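PDB 6IST: lysin from Enterococcus phage IMEEF1, which probably cleaves amide or peptide bonds in the peptidoglycan of the host enterococcal cell wall through a calcium-binding CHAP domain of the cysteine peptidase type. Local coordinates for residues G26-D31 and D108-N113; G75-W80 and T91-E96; G102-V107 and H127-V132; R44-A49 and V215-H220; L8-G13 and V34-R39. One frame throughout, in Å; residues are numbered along the deposited sequence.

Interaction 1: residues G26-D31 and D108-N113. With CA (calcium ion), chain E.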
# COMPACT_ATOMS: atom_id res chain seq x y z
N GLY C 26 1.52 17.75 22.06
CA GLY C 26 2.56 16.84 22.57
C GLY C 26 2.08 15.41 22.68
O GLY C 26 1.58 14.81 21.71
N THR C 27 2.23 14.83 23.87
CA THR C 27 2.11 13.36 23.98
C THR C 27 0.76 13.00 24.59
O THR C 27 0.62 12.79 25.74
CB THR C 27 3.32 12.83 24.75
OG1 THR C 27 3.30 13.36 26.09
CG2 THR C 27 4.64 13.24 24.00
N GLN C 28 -0.31 13.02 23.77
CA GLN C 28 -1.64 12.67 24.18
C GLN C 28 -1.85 11.15 24.23
O GLN C 28 -0.97 10.39 23.78
CB GLN C 28 -2.62 13.29 23.22
CG GLN C 28 -2.53 14.83 23.22
CD GLN C 28 -3.07 15.46 24.49
OE1 GLN C 28 -4.11 15.04 25.03
NE2 GLN C 28 -2.40 16.49 24.97
N CYS C 29 -3.00 10.74 24.73
CA CYS C 29 -3.25 9.28 24.84
C CYS C 29 -3.28 8.55 23.51
O CYS C 29 -2.62 7.48 23.33
CB CYS C 29 -4.44 9.00 25.67
SG CYS C 29 -6.05 9.35 24.89
N MET C 30 -3.96 9.15 22.53
CA MET C 30 -4.03 8.50 21.22
C MET C 30 -2.67 8.38 20.52
O MET C 30 -2.45 7.45 19.72
CB MET C 30 -5.11 9.23 20.37
CG MET C 30 -5.73 8.52 19.17
SD MET C 30 -6.22 6.79 19.25
CE MET C 30 -7.24 6.64 17.73
N ASP C 31 -1.75 9.34 20.76
CA ASP C 31 -0.42 9.28 20.24
C ASP C 31 0.27 7.95 20.52
O ASP C 31 0.97 7.48 19.67
CB ASP C 31 0.45 10.42 20.73
CG ASP C 31 0.07 11.75 20.12
OD1 ASP C 31 0.18 11.91 18.88
OD2 ASP C 31 -0.32 12.65 20.87
N ASP C 108 -0.18 4.09 29.43
CA ASP C 108 -1.02 5.13 28.84
C ASP C 108 -0.24 6.43 28.91
O ASP C 108 0.52 6.67 29.86
CB ASP C 108 -2.30 5.45 29.62
CG ASP C 108 -3.18 4.26 30.06
OD1 ASP C 108 -3.05 3.10 29.65
OD2 ASP C 108 -4.21 4.61 30.72
N GLN C 109 -0.45 7.32 27.92
CA GLN C 109 -0.05 8.73 28.03
C GLN C 109 -1.16 9.56 28.43
O GLN C 109 -2.32 9.25 28.13
CB GLN C 109 0.51 9.25 26.70
CG GLN C 109 1.79 8.58 26.34
CD GLN C 109 2.46 9.05 25.07
OE1 GLN C 109 3.66 8.82 24.93
NE2 GLN C 109 1.72 9.61 24.12
N ASN C 110 -0.83 10.64 29.14
CA ASN C 110 -1.80 11.65 29.52
C ASN C 110 -2.85 11.20 30.48
O ASN C 110 -4.01 11.71 30.49
CB ASN C 110 -2.43 12.31 28.29
CG ASN C 110 -2.76 13.78 28.55
OD1 ASN C 110 -2.12 14.43 29.35
ND2 ASN C 110 -3.77 14.27 27.91
N TRP C 111 -2.46 10.28 31.36
CA TRP C 111 -3.32 9.79 32.43
C TRP C 111 -2.87 10.45 33.71
O TRP C 111 -3.68 11.11 34.37
CB TRP C 111 -3.32 8.26 32.56
CG TRP C 111 -4.16 7.76 33.71
CD1 TRP C 111 -3.72 7.47 34.99
CD2 TRP C 111 -5.56 7.61 33.73
NE1 TRP C 111 -4.75 7.10 35.76
CE2 TRP C 111 -5.90 7.12 35.00
CE3 TRP C 111 -6.55 7.70 32.75
CZ2 TRP C 111 -7.20 6.82 35.36
CZ3 TRP C 111 -7.82 7.41 33.09
CH2 TRP C 111 -8.16 6.96 34.40
N ILE C 112 -1.62 10.21 34.09
CA ILE C 112 -1.00 10.89 35.22
C ILE C 112 -0.57 12.30 34.81
O ILE C 112 0.09 12.48 33.75
CB ILE C 112 0.22 10.11 35.69
CG1 ILE C 112 -0.29 8.88 36.42
CG2 ILE C 112 1.08 10.94 36.66
CD1 ILE C 112 0.75 7.79 36.48
N ASN C 113 -0.94 13.29 35.61
CA ASN C 113 -0.58 14.72 35.31
C ASN C 113 -1.01 15.06 33.90
O ASN C 113 -0.24 15.52 33.11
CB ASN C 113 0.88 15.00 35.52
CG ASN C 113 1.31 14.89 36.96
OD1 ASN C 113 0.53 15.19 37.91
ND2 ASN C 113 2.59 14.48 37.17
CA CA E . 0.35 14.77 19.76
O HOH W 1 -2.07 6.22 25.79
O HOH W 2 -4.98 12.46 25.94

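Interaction 2: residues G75-W80 and T91-E96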
# COMPACT_ATOMS: atom_id res chain seq x y z
N GLY C 75 -1.57 -6.90 25.41
CA GLY C 75 -1.32 -6.40 24.05
C GLY C 75 -2.60 -5.85 23.41
O GLY C 75 -2.55 -5.35 22.27
N ASP C 76 -3.67 -5.87 24.16
CA ASP C 76 -4.96 -5.27 23.75
C ASP C 76 -4.80 -3.76 23.78
O ASP C 76 -4.05 -3.22 24.61
CB ASP C 76 -6.06 -5.62 24.71
CG ASP C 76 -6.69 -7.00 24.44
OD1 ASP C 76 -6.39 -7.62 23.38
OD2 ASP C 76 -7.55 -7.40 25.27
N VAL C 77 -5.47 -3.09 22.85
CA VAL C 77 -5.59 -1.62 22.87
C VAL C 77 -6.88 -1.35 23.68
O VAL C 77 -7.95 -1.82 23.33
CB VAL C 77 -5.74 -1.05 21.45
CG1 VAL C 77 -6.10 0.43 21.53
CG2 VAL C 77 -4.51 -1.29 20.59
N MET C 78 -6.79 -0.61 24.79
CA MET C 78 -7.86 -0.31 25.67
C MET C 78 -8.54 0.91 25.20
O MET C 78 -7.90 1.88 24.74
CB MET C 78 -7.29 -0.01 27.05
CG MET C 78 -6.53 -1.13 27.65
SD MET C 78 -7.40 -2.65 27.92
CE MET C 78 -8.99 -2.02 28.57
N ILE C 79 -9.82 0.88 25.34
CA ILE C 79 -10.69 1.97 24.99
C ILE C 79 -11.59 2.36 26.15
O ILE C 79 -12.39 1.55 26.63
CB ILE C 79 -11.56 1.56 23.79
CG1 ILE C 79 -10.79 0.88 22.65
CG2 ILE C 79 -12.32 2.80 23.29
CD1 ILE C 79 -11.72 0.24 21.66
N TRP C 80 -11.51 3.63 26.56
CA TRP C 80 -12.43 4.22 27.49
C TRP C 80 -13.38 5.04 26.70
O TRP C 80 -12.92 5.92 25.90
CB TRP C 80 -11.73 5.10 28.43
CG TRP C 80 -10.96 4.48 29.54
CD1 TRP C 80 -11.35 4.39 30.87
CD2 TRP C 80 -9.65 3.88 29.48
NE1 TRP C 80 -10.35 3.80 31.61
CE2 TRP C 80 -9.32 3.44 30.79
CE3 TRP C 80 -8.77 3.62 28.47
CZ2 TRP C 80 -8.10 2.79 31.06
CZ3 TRP C 80 -7.51 3.03 28.74
CH2 TRP C 80 -7.23 2.61 30.04
N THR C 91 -7.18 5.99 25.82
CA THR C 91 -6.66 4.74 25.30
C THR C 91 -5.30 4.52 25.89
O THR C 91 -4.77 5.38 26.53
CB THR C 91 -6.62 4.77 23.77
OG1 THR C 91 -6.24 3.48 23.27
CG2 THR C 91 -5.64 5.86 23.21
N GLY C 92 -4.84 3.29 25.76
CA GLY C 92 -3.48 2.93 26.18
C GLY C 92 -3.36 1.43 25.86
O GLY C 92 -4.23 0.83 25.22
N ILE C 93 -2.22 0.81 26.21
CA ILE C 93 -2.00 -0.56 25.82
C ILE C 93 -1.94 -1.46 27.05
O ILE C 93 -1.05 -1.21 27.89
CB ILE C 93 -0.67 -0.74 25.06
CG1 ILE C 93 -0.56 0.19 23.80
CG2 ILE C 93 -0.49 -2.20 24.62
CD1 ILE C 93 -1.65 0.03 22.76
N ALA C 94 -2.67 -2.55 27.03
CA ALA C 94 -2.72 -3.54 28.20
C ALA C 94 -1.39 -4.28 28.16
O ALA C 94 -0.97 -4.75 27.10
CB ALA C 94 -3.85 -4.50 28.07
N THR C 95 -0.70 -4.33 29.28
CA THR C 95 0.64 -4.96 29.32
C THR C 95 0.60 -6.31 29.99
O THR C 95 1.64 -7.07 29.96
CB THR C 95 1.65 -4.08 30.02
OG1 THR C 95 1.11 -3.55 31.25
CG2 THR C 95 1.98 -2.93 29.09
N GLU C 96 -0.57 -6.62 30.53
CA GLU C 96 -0.84 -7.86 31.23
C GLU C 96 -2.26 -8.28 30.99
O GLU C 96 -3.09 -7.47 30.65
CB GLU C 96 -0.65 -7.64 32.74
CG GLU C 96 0.79 -7.34 33.13
CD GLU C 96 0.95 -6.88 34.57
OE1 GLU C 96 1.99 -6.26 34.85
OE2 GLU C 96 0.04 -7.11 35.42

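Interaction 3: residues G102-V107 and H127-V132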
# COMPACT_ATOMS: atom_id res chain seq x y z
N GLY C 102 -11.21 -7.26 39.09
CA GLY C 102 -11.73 -6.12 38.36
C GLY C 102 -10.70 -5.04 37.94
O GLY C 102 -11.10 -3.89 37.60
N THR C 103 -9.42 -5.33 38.03
CA THR C 103 -8.40 -4.37 37.63
C THR C 103 -7.56 -4.89 36.49
O THR C 103 -7.66 -6.08 36.08
CB THR C 103 -7.49 -3.96 38.82
OG1 THR C 103 -6.69 -5.08 39.21
CG2 THR C 103 -8.32 -3.48 40.02
N PHE C 104 -6.78 -3.98 35.91
CA PHE C 104 -5.83 -4.31 34.90
C PHE C 104 -4.69 -3.28 34.86
O PHE C 104 -4.79 -2.20 35.45
CB PHE C 104 -6.55 -4.44 33.53
CG PHE C 104 -7.11 -3.13 32.99
CD1 PHE C 104 -8.41 -2.73 33.30
CD2 PHE C 104 -6.38 -2.37 32.17
CE1 PHE C 104 -8.94 -1.55 32.85
CE2 PHE C 104 -6.88 -1.14 31.72
CZ PHE C 104 -8.17 -0.78 32.02
N VAL C 105 -3.62 -3.62 34.18
CA VAL C 105 -2.52 -2.74 33.95
C VAL C 105 -2.36 -2.36 32.48
O VAL C 105 -2.29 -3.21 31.65
CB VAL C 105 -1.23 -3.36 34.49
CG1 VAL C 105 -0.04 -2.51 34.19
CG2 VAL C 105 -1.34 -3.59 36.00
N SER C 106 -2.29 -1.08 32.19
CA SER C 106 -1.98 -0.58 30.88
C SER C 106 -0.91 0.56 30.94
O SER C 106 -0.74 1.22 31.98
CB SER C 106 -3.28 -0.20 30.10
OG SER C 106 -3.90 0.94 30.68
N VAL C 107 -0.18 0.79 29.84
CA VAL C 107 0.73 1.92 29.71
C VAL C 107 -0.00 2.93 28.87
O VAL C 107 -0.54 2.56 27.79
CB VAL C 107 2.00 1.49 29.02
CG1 VAL C 107 2.79 2.67 28.56
CG2 VAL C 107 2.78 0.65 29.98
N HIS C 127 -5.32 0.21 36.57
CA HIS C 127 -6.69 0.76 36.41
C HIS C 127 -7.78 -0.13 36.98
O HIS C 127 -7.63 -1.34 37.10
CB HIS C 127 -7.01 0.84 34.92
CG HIS C 127 -6.31 1.96 34.19
ND1 HIS C 127 -6.71 3.27 34.31
CD2 HIS C 127 -5.33 1.95 33.26
CE1 HIS C 127 -6.04 4.01 33.43
NE2 HIS C 127 -5.15 3.25 32.82
N ASN C 128 -8.95 0.46 37.23
CA ASN C 128 -10.18 -0.28 37.31
C ASN C 128 -10.96 -0.06 36.00
O ASN C 128 -10.50 0.61 35.05
CB ASN C 128 -10.98 0.10 38.57
CG ASN C 128 -11.43 1.56 38.54
OD1 ASN C 128 -11.58 2.16 37.49
ND2 ASN C 128 -11.58 2.14 39.70
N MET C 129 -12.16 -0.59 36.00
CA MET C 129 -12.98 -0.63 34.81
C MET C 129 -13.91 0.57 34.67
O MET C 129 -14.68 0.60 33.69
CB MET C 129 -13.79 -1.95 34.79
CG MET C 129 -12.92 -3.21 34.52
SD MET C 129 -12.17 -3.30 32.91
CE MET C 129 -13.57 -3.79 31.87
N ASP C 130 -13.78 1.58 35.52
CA ASP C 130 -14.63 2.78 35.40
C ASP C 130 -14.38 3.53 34.07
O ASP C 130 -13.26 3.88 33.74
CB ASP C 130 -14.41 3.73 36.55
CG ASP C 130 -14.95 3.18 37.89
OD1 ASP C 130 -15.55 2.07 37.89
OD2 ASP C 130 -14.75 3.86 38.93
N GLY C 131 -15.46 3.67 33.29
CA GLY C 131 -15.40 4.26 31.93
C GLY C 131 -14.95 3.42 30.76
O GLY C 131 -14.87 3.92 29.61
N VAL C 132 -14.47 2.20 31.04
CA VAL C 132 -13.97 1.30 29.98
C VAL C 132 -15.06 0.79 29.10
O VAL C 132 -16.04 0.29 29.56
CB VAL C 132 -13.17 0.13 30.57
CG1 VAL C 132 -12.65 -0.80 29.46
CG2 VAL C 132 -12.00 0.69 31.32
O HOH W 3 -13.24 -2.38 38.11

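Interaction 4: residues R44-A49 and V215-H220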
# COMPACT_ATOMS: atom_id res chain seq x y z
N ARG C 44 -2.63 3.08 10.96
CA ARG C 44 -2.77 4.39 11.66
C ARG C 44 -4.26 4.60 12.03
O ARG C 44 -5.09 4.95 11.19
CB ARG C 44 -2.25 5.55 10.79
CG ARG C 44 -2.39 6.90 11.44
CD ARG C 44 -1.74 8.05 10.62
NE ARG C 44 -2.77 8.55 9.67
CZ ARG C 44 -2.67 9.60 8.83
NH1 ARG C 44 -3.72 9.94 8.07
NH2 ARG C 44 -1.57 10.35 8.80
N PRO C 45 -4.63 4.36 13.30
CA PRO C 45 -5.98 4.62 13.72
C PRO C 45 -6.29 6.07 13.51
O PRO C 45 -5.44 6.90 13.65
CB PRO C 45 -5.98 4.29 15.24
CG PRO C 45 -4.79 3.38 15.41
CD PRO C 45 -3.78 3.86 14.42
N TYR C 46 -7.54 6.34 13.27
CA TYR C 46 -8.02 7.66 12.94
C TYR C 46 -8.70 8.31 14.14
O TYR C 46 -9.28 7.67 14.99
CB TYR C 46 -8.98 7.50 11.78
CG TYR C 46 -9.62 8.76 11.42
CD1 TYR C 46 -8.94 9.70 10.63
CD2 TYR C 46 -10.90 9.06 11.88
CE1 TYR C 46 -9.54 10.90 10.29
CE2 TYR C 46 -11.49 10.28 11.56
CZ TYR C 46 -10.81 11.17 10.75
OH TYR C 46 -11.40 12.36 10.42
N GLY C 47 -8.59 9.62 14.26
CA GLY C 47 -9.41 10.36 15.19
C GLY C 47 -8.91 10.41 16.61
O GLY C 47 -7.76 10.17 16.90
N ASN C 48 -9.79 10.81 17.50
CA ASN C 48 -9.53 10.80 18.94
C ASN C 48 -9.74 9.38 19.42
O ASN C 48 -10.21 8.55 18.67
CB ASN C 48 -10.51 11.70 19.65
CG ASN C 48 -10.22 13.15 19.39
OD1 ASN C 48 -9.09 13.50 19.22
ND2 ASN C 48 -11.25 14.01 19.41
N ALA C 49 -9.42 9.13 20.68
CA ALA C 49 -9.60 7.83 21.26
C ALA C 49 -10.97 7.24 21.10
O ALA C 49 -11.14 6.06 20.87
CB ALA C 49 -9.20 7.90 22.73
N VAL C 215 -2.77 0.26 6.49
CA VAL C 215 -4.11 0.86 6.48
C VAL C 215 -4.06 2.21 7.12
O VAL C 215 -3.68 2.36 8.29
CB VAL C 215 -5.10 -0.03 7.25
CG1 VAL C 215 -6.44 0.67 7.40
CG2 VAL C 215 -5.31 -1.32 6.51
N THR C 216 -4.42 3.23 6.35
CA THR C 216 -4.43 4.58 6.84
C THR C 216 -5.80 5.15 6.40
O THR C 216 -6.30 4.77 5.35
CB THR C 216 -3.27 5.37 6.16
OG1 THR C 216 -2.00 4.74 6.45
CG2 THR C 216 -3.18 6.78 6.60
N THR C 217 -6.25 6.14 7.13
CA THR C 217 -7.46 6.91 6.77
C THR C 217 -7.06 8.29 6.31
O THR C 217 -6.29 9.02 7.00
CB THR C 217 -8.35 7.05 7.99
OG1 THR C 217 -8.74 5.75 8.44
CG2 THR C 217 -9.61 7.80 7.71
N TYR C 218 -7.63 8.74 5.18
CA TYR C 218 -7.38 10.10 4.68
C TYR C 218 -8.65 10.90 4.74
O TYR C 218 -9.72 10.40 4.38
CB TYR C 218 -6.95 10.01 3.19
CG TYR C 218 -5.67 9.25 3.00
CD1 TYR C 218 -5.70 7.87 3.02
CD2 TYR C 218 -4.47 9.90 2.91
CE1 TYR C 218 -4.50 7.14 2.85
CE2 TYR C 218 -3.28 9.21 2.73
CZ TYR C 218 -3.29 7.84 2.72
OH TYR C 218 -2.07 7.16 2.57
N ASN C 219 -8.57 12.15 5.21
CA ASN C 219 -9.75 13.03 5.10
C ASN C 219 -9.92 13.40 3.65
O ASN C 219 -8.98 13.43 2.90
CB ASN C 219 -9.59 14.33 5.92
CG ASN C 219 -9.54 14.06 7.40
OD1 ASN C 219 -10.43 13.39 7.95
ND2 ASN C 219 -8.48 14.53 8.05
N HIS C 220 -11.14 13.61 3.24
CA HIS C 220 -11.39 13.87 1.85
C HIS C 220 -10.59 15.03 1.20
O HIS C 220 -10.36 15.00 -0.02
CB HIS C 220 -12.91 14.15 1.68
CG HIS C 220 -13.37 15.34 2.43
ND1 HIS C 220 -13.25 16.62 1.93
CD2 HIS C 220 -13.83 15.47 3.69
CE1 HIS C 220 -13.65 17.49 2.84
NE2 HIS C 220 -14.03 16.81 3.91
O HOH W 4 -5.41 7.04 9.73
O HOH W 5 -7.15 4.03 9.55

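Interaction 5: residues L8-G13 and V34-R39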
# COMPACT_ATOMS: atom_id res chain seq x y z
N LEU C 8 5.18 -5.68 23.77
CA LEU C 8 5.28 -5.38 25.17
C LEU C 8 6.64 -4.85 25.58
O LEU C 8 6.74 -3.98 26.43
CB LEU C 8 4.96 -6.61 26.02
CG LEU C 8 3.54 -7.18 25.83
CD1 LEU C 8 3.37 -8.49 26.58
CD2 LEU C 8 2.54 -6.13 26.27
N SER C 9 7.69 -5.38 24.98
CA SER C 9 9.03 -4.80 25.21
C SER C 9 9.08 -3.32 24.84
O SER C 9 9.50 -2.48 25.59
CB SER C 9 10.06 -5.59 24.45
OG SER C 9 11.30 -5.01 24.70
N TYR C 10 8.58 -3.01 23.66
CA TYR C 10 8.57 -1.64 23.17
C TYR C 10 7.73 -0.72 24.07
O TYR C 10 8.20 0.34 24.52
CB TYR C 10 8.05 -1.60 21.72
CG TYR C 10 8.00 -0.20 21.19
CD1 TYR C 10 9.14 0.47 20.81
CD2 TYR C 10 6.80 0.45 21.12
CE1 TYR C 10 9.09 1.80 20.36
CE2 TYR C 10 6.72 1.77 20.66
CZ TYR C 10 7.86 2.44 20.30
OH TYR C 10 7.72 3.77 19.86
N VAL C 11 6.51 -1.14 24.36
CA VAL C 11 5.61 -0.36 25.24
C VAL C 11 6.19 -0.15 26.64
O VAL C 11 6.27 0.99 27.10
CB VAL C 11 4.22 -0.97 25.29
CG1 VAL C 11 3.33 -0.24 26.26
CG2 VAL C 11 3.62 -0.83 23.90
N ASN C 12 6.65 -1.22 27.28
CA ASN C 12 7.27 -1.05 28.58
C ASN C 12 8.53 -0.12 28.55
O ASN C 12 8.77 0.63 29.50
CB ASN C 12 7.57 -2.39 29.19
CG ASN C 12 6.32 -3.05 29.77
OD1 ASN C 12 5.57 -2.43 30.53
ND2 ASN C 12 6.11 -4.34 29.44
N GLY C 13 9.28 -0.18 27.45
CA GLY C 13 10.42 0.71 27.15
C GLY C 13 10.03 2.17 27.03
O GLY C 13 10.84 3.04 27.23
N VAL C 34 -1.48 5.16 18.52
CA VAL C 34 -1.19 5.30 17.09
C VAL C 34 0.27 4.93 16.77
O VAL C 34 0.51 4.22 15.83
CB VAL C 34 -1.46 6.72 16.57
CG1 VAL C 34 -0.82 6.94 15.21
CG2 VAL C 34 -2.95 6.97 16.61
N ASP C 35 1.19 5.27 17.66
CA ASP C 35 2.57 4.97 17.43
C ASP C 35 2.73 3.47 17.37
O ASP C 35 3.41 2.91 16.50
CB ASP C 35 3.42 5.58 18.51
CG ASP C 35 4.93 5.29 18.33
OD1 ASP C 35 5.55 5.74 17.34
OD2 ASP C 35 5.48 4.58 19.20
N VAL C 36 2.28 2.81 18.42
CA VAL C 36 2.42 1.36 18.46
C VAL C 36 1.73 0.62 17.31
O VAL C 36 2.31 -0.29 16.68
CB VAL C 36 1.94 0.82 19.79
CG1 VAL C 36 2.03 -0.70 19.84
CG2 VAL C 36 2.67 1.48 20.92
N MET C 37 0.50 0.99 17.00
CA MET C 37 -0.16 0.34 15.94
C MET C 37 0.57 0.61 14.57
O MET C 37 0.66 -0.32 13.75
CB MET C 37 -1.62 0.79 15.85
CG MET C 37 -2.64 0.17 16.85
SD MET C 37 -2.65 -1.60 17.08
CE MET C 37 -1.51 -1.76 18.49
N GLN C 38 1.02 1.83 14.31
CA GLN C 38 1.75 2.13 13.08
C GLN C 38 3.07 1.33 12.97
O GLN C 38 3.30 0.70 12.00
CB GLN C 38 2.07 3.59 12.97
CG GLN C 38 0.95 4.48 12.58
CD GLN C 38 1.45 5.90 12.24
OE1 GLN C 38 1.12 6.45 11.19
NE2 GLN C 38 2.30 6.45 13.10
N ARG C 39 3.88 1.31 14.02
CA ARG C 39 5.16 0.61 13.95
C ARG C 39 5.01 -0.88 13.80
O ARG C 39 5.80 -1.52 13.11
CB ARG C 39 5.91 0.74 15.26
CG ARG C 39 6.63 1.99 15.40
CD ARG C 39 7.41 1.97 16.72
NE ARG C 39 7.55 3.37 16.98
CZ ARG C 39 8.42 4.17 16.39
NH1 ARG C 39 9.38 3.71 15.58
NH2 ARG C 39 8.37 5.45 16.68

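Interaction 1: residues G26-D31 and D108-N113
The carboxamide of Gln109 reaches the turn ahead of helix 29-41 and donates from NE2 to the backbone O of Gln28 at 2.8 Å. The acceptor lies in the Gln109 amide plane, whereas the donor is tilted 32° from the plane of the Gln28 carbonyl. The Gln109 chain is extended at chi2 (-178°), carrying CD out toward Thr27; Gln109 NE2 lies 3.7 Å from Thr27 CB. Beside it, the side chains of Gln28 and Asn110 run alongside in the same direction with their amide planes 76° apart; Gln28 OE1 and Asn110 ND2 are 3.0 Å apart at an angle too poor for a hydrogen bond. Gln28 instead gives NE2 to Tyr25 O, and Asn110 has a polar partner in Ser115. Two waters stitch the seam: one donates to Cys29 O and accepts from Gln109 N, the other accepts from Cys29 N and Asn110 ND2. Further out, Gln28 N bonds the anti lone pair of Asp31 OD2 at 2.9 Å. Asp31 OD2 also binds the calcium ion, at 2.5 Å, while OD1 is hydrogen-bonded to Ala21 N. Gly26 O binds the metal at 2.3 Å, and Asp20, Asp22 and Trp24 complete the site. Cys29, whose side chain touches His90, is the probable nucleophile, as in other CHAP enzymes. The chemistry is consistent with metal, Gln109 and waters together holding the backbone that presents Cys29.

Interaction 2: residues G75-W80 and T91-E96
Thr91 turns OG1 anti to its own backbone N (chi1 -174°), and there it donates to Met78 O at 2.7 Å, nearly along the C=O axis. Ile93, bent at chi2 (-58°), brings CD1 to within 3.8 Å of Val77 CG2, the two side chains meeting at a slant. Met78 folds back beyond CG, and its SD lies 4.0 Å from Ala94 CB. Between these groups the antiparallel hairpin is tied by three backbone bonds: Met78 N to Gly92 O at 3.0 Å, Ala94 N to Asp76 O at 2.9 Å and almost straight, and Gly75 N to Ala94 O, where the donor stands above the carbonyl plane. Gly92 passes close to the Trp80 indole, its N 4.0 Å from CZ3 at the ring edge. Val77 and Ile93 face helix 29-41, where they touch Thr33; Thr33 OG1 is also hydrogen-bonded to Thr91 OG1. On the other face Met78 packs against Phe104 and Val135, and the Trp80 ring meets those of His90 and His127. The hairpin occupies the middle of the six-stranded antiparallel sheet, with strand 132-137 flanking 77-80 and strand 103-108 flanking 90-94.

Interaction 3: residues G102-V107 and H127-V132
The Phe104 ring carries CB of His127 over one face, offset toward the rim, with His127 CB 3.5 Å from Phe104 CZ in a CH-pi contact. The two rings are nearly parallel, 27° between planes, but slid so far apart (centroids 5.3 Å) that they barely overlap. At the Phe104 edge, CE1 lies 4.1 Å from Val132 CG2. Met129 crosses the phenyl at about a right angle and sets SD 3.7 Å from CE1 of Phe104, an oblique Met-aromatic contact. Around the imidazole, Ser106 OG sits at the edge, 3.1 Å from His127 CD2. Phe104 holds CG between its backbone N and carbonyl carbon (chi1 67°), and from there the ring meets His127 CB. Beneath the side chains, Phe104 and His127 form a hydrogen-bonded antiparallel pair: Phe104 N to His127 O at 3.0 Å, and His127 N to Phe104 O at 2.7 Å. Past the pair, a water donates to Gly102 O and accepts from Met129 N, extending the link where the strands part. There Asn128 OD1 accepts from Asp130 N in an Asx turn, leading into a type II turn over Met129 to Val132. The join fastens outer strand 123-128 to strand 103-108. Its polar corner points to Asp108, whose OD1 bonds Ser106 OG and whose OD2 bonds His127 NE2. Since Asp108 may complete a triad with Cys29 and His90, this grip on both carboxylate oxygens is consistent with a second shell that fixes how the carboxylate is turned.

Interaction 4: residues R44-A49 and V215-H220
Arg44 and Val215 join the short strand 43-44 as a parallel edge to strand 215-219 of a five-stranded mixed sheet, Arg44 N donating to Val215 O at 3.0 Å. A piece of the CHAP region thereby completes a sheet whose other strands come from the C-terminal part of the chain. The close-packed part lies around two threonines. Arg44 runs extended as far as CD and then turns at chi3 (88°), which places NE; the guanidinium has Thr216 CG2 over one face, 3.5 Å from Arg44 NH1. At its edge, Arg44 NH1 donates in plane to Thr217 O at 2.9 Å. Tyr46 stands at about a right angle to Thr217, whose CG2 presses obliquely on the ring, 3.5 Å from CD1. The looser side, between Arg44 O and Thr217, is bridged by two waters. One molecule donates to Arg44 O at 2.6 Å and accepts from Arg44 NE and Thr217 N, standing in for a direct bond between the strands; another donates to the same Arg44 O and is hydrogen-bonded to Thr217 OG1. A neighbouring subunit also comes close, with a basic side chain near Arg44 NH2 and hydrogen bonds to Tyr218 OH. At the far end the phenol of Tyr46 donates from OH to Asn219 OD1 at 2.8 Å, in the carbonyl plane, with ring and amide planes 72° apart.

Interaction 5: residues L8-G13 and V34-R39
Tyr10 reaches across from helix 4-13 to Asp35 of helix 29-41, its OH donating to Asp35 OD2 at a very short 2.5 Å, so that the exact length is doubtful. Both side chains leave their helices with CG anti to the backbone N (chi1 179° in each), and they meet at about a right angle. Asp35 OD2 lies in the plane of the phenol ring, at its edge, while the carboxylate plane is turned away from that of the ring. Arg39, one helical turn after Asp35, runs extended to NE and turns at chi4 (-78°), which places CZ by the same carboxylate. Arg39 NH2 makes the salt bridge, 2.9 Å to Asp35 OD1 on its syn lone pair, and NE adds weak bonds to both oxygens. The arginine also crosses the tyrosine at about a right angle, with Arg39 CD 3.6 Å from Tyr10 CZ. Asp35 is buried, and its charge is probably balanced by Arg39, with the phenol as a further donor. Deeper in, the contact turns apolar: Val11 CG2 meets Val36 CG2 at 3.9 Å, and Tyr10 CE2 lies 4.1 Å from that same methyl. Such sparse touching suits the axes of segments 8-13 and 34-39, which approach to 11.3 Å and run roughly antiparallel, at 150°. On its other side Val11 touches Val107 of the antiparallel sheet. The motif is an i to i+4 salt bridge within helix 29-41, whose carboxylate also accepts from a tyrosine of the preceding helix; that tyrosine bond and the valine contact join helix 4-13 to the helix bearing the probable nucleophile of this papain-like CHAP fold.

Interaction 2 is the most deeply buried contact, a sheet-centre hairpin of backbone bonds and apolar side chains, and interaction 3 continues the same sheet to its outer strand, where water and turns appear. Interactions 1 and 5 both use helix 29-41: the first holds its start by metal, amide and water, the second its middle by a charged cluster beside valines. Interactions 1 and 3 meet at Asp108 and His127, and Thr91 of interaction 2 packs on Cys29, so three contacts converge around the probable active site. Interaction 4 belongs to the other sheet, joining the CHAP region to the C-terminal strands through solvent-bridged backbone near another subunit, with Met30 packing against residues 45-48.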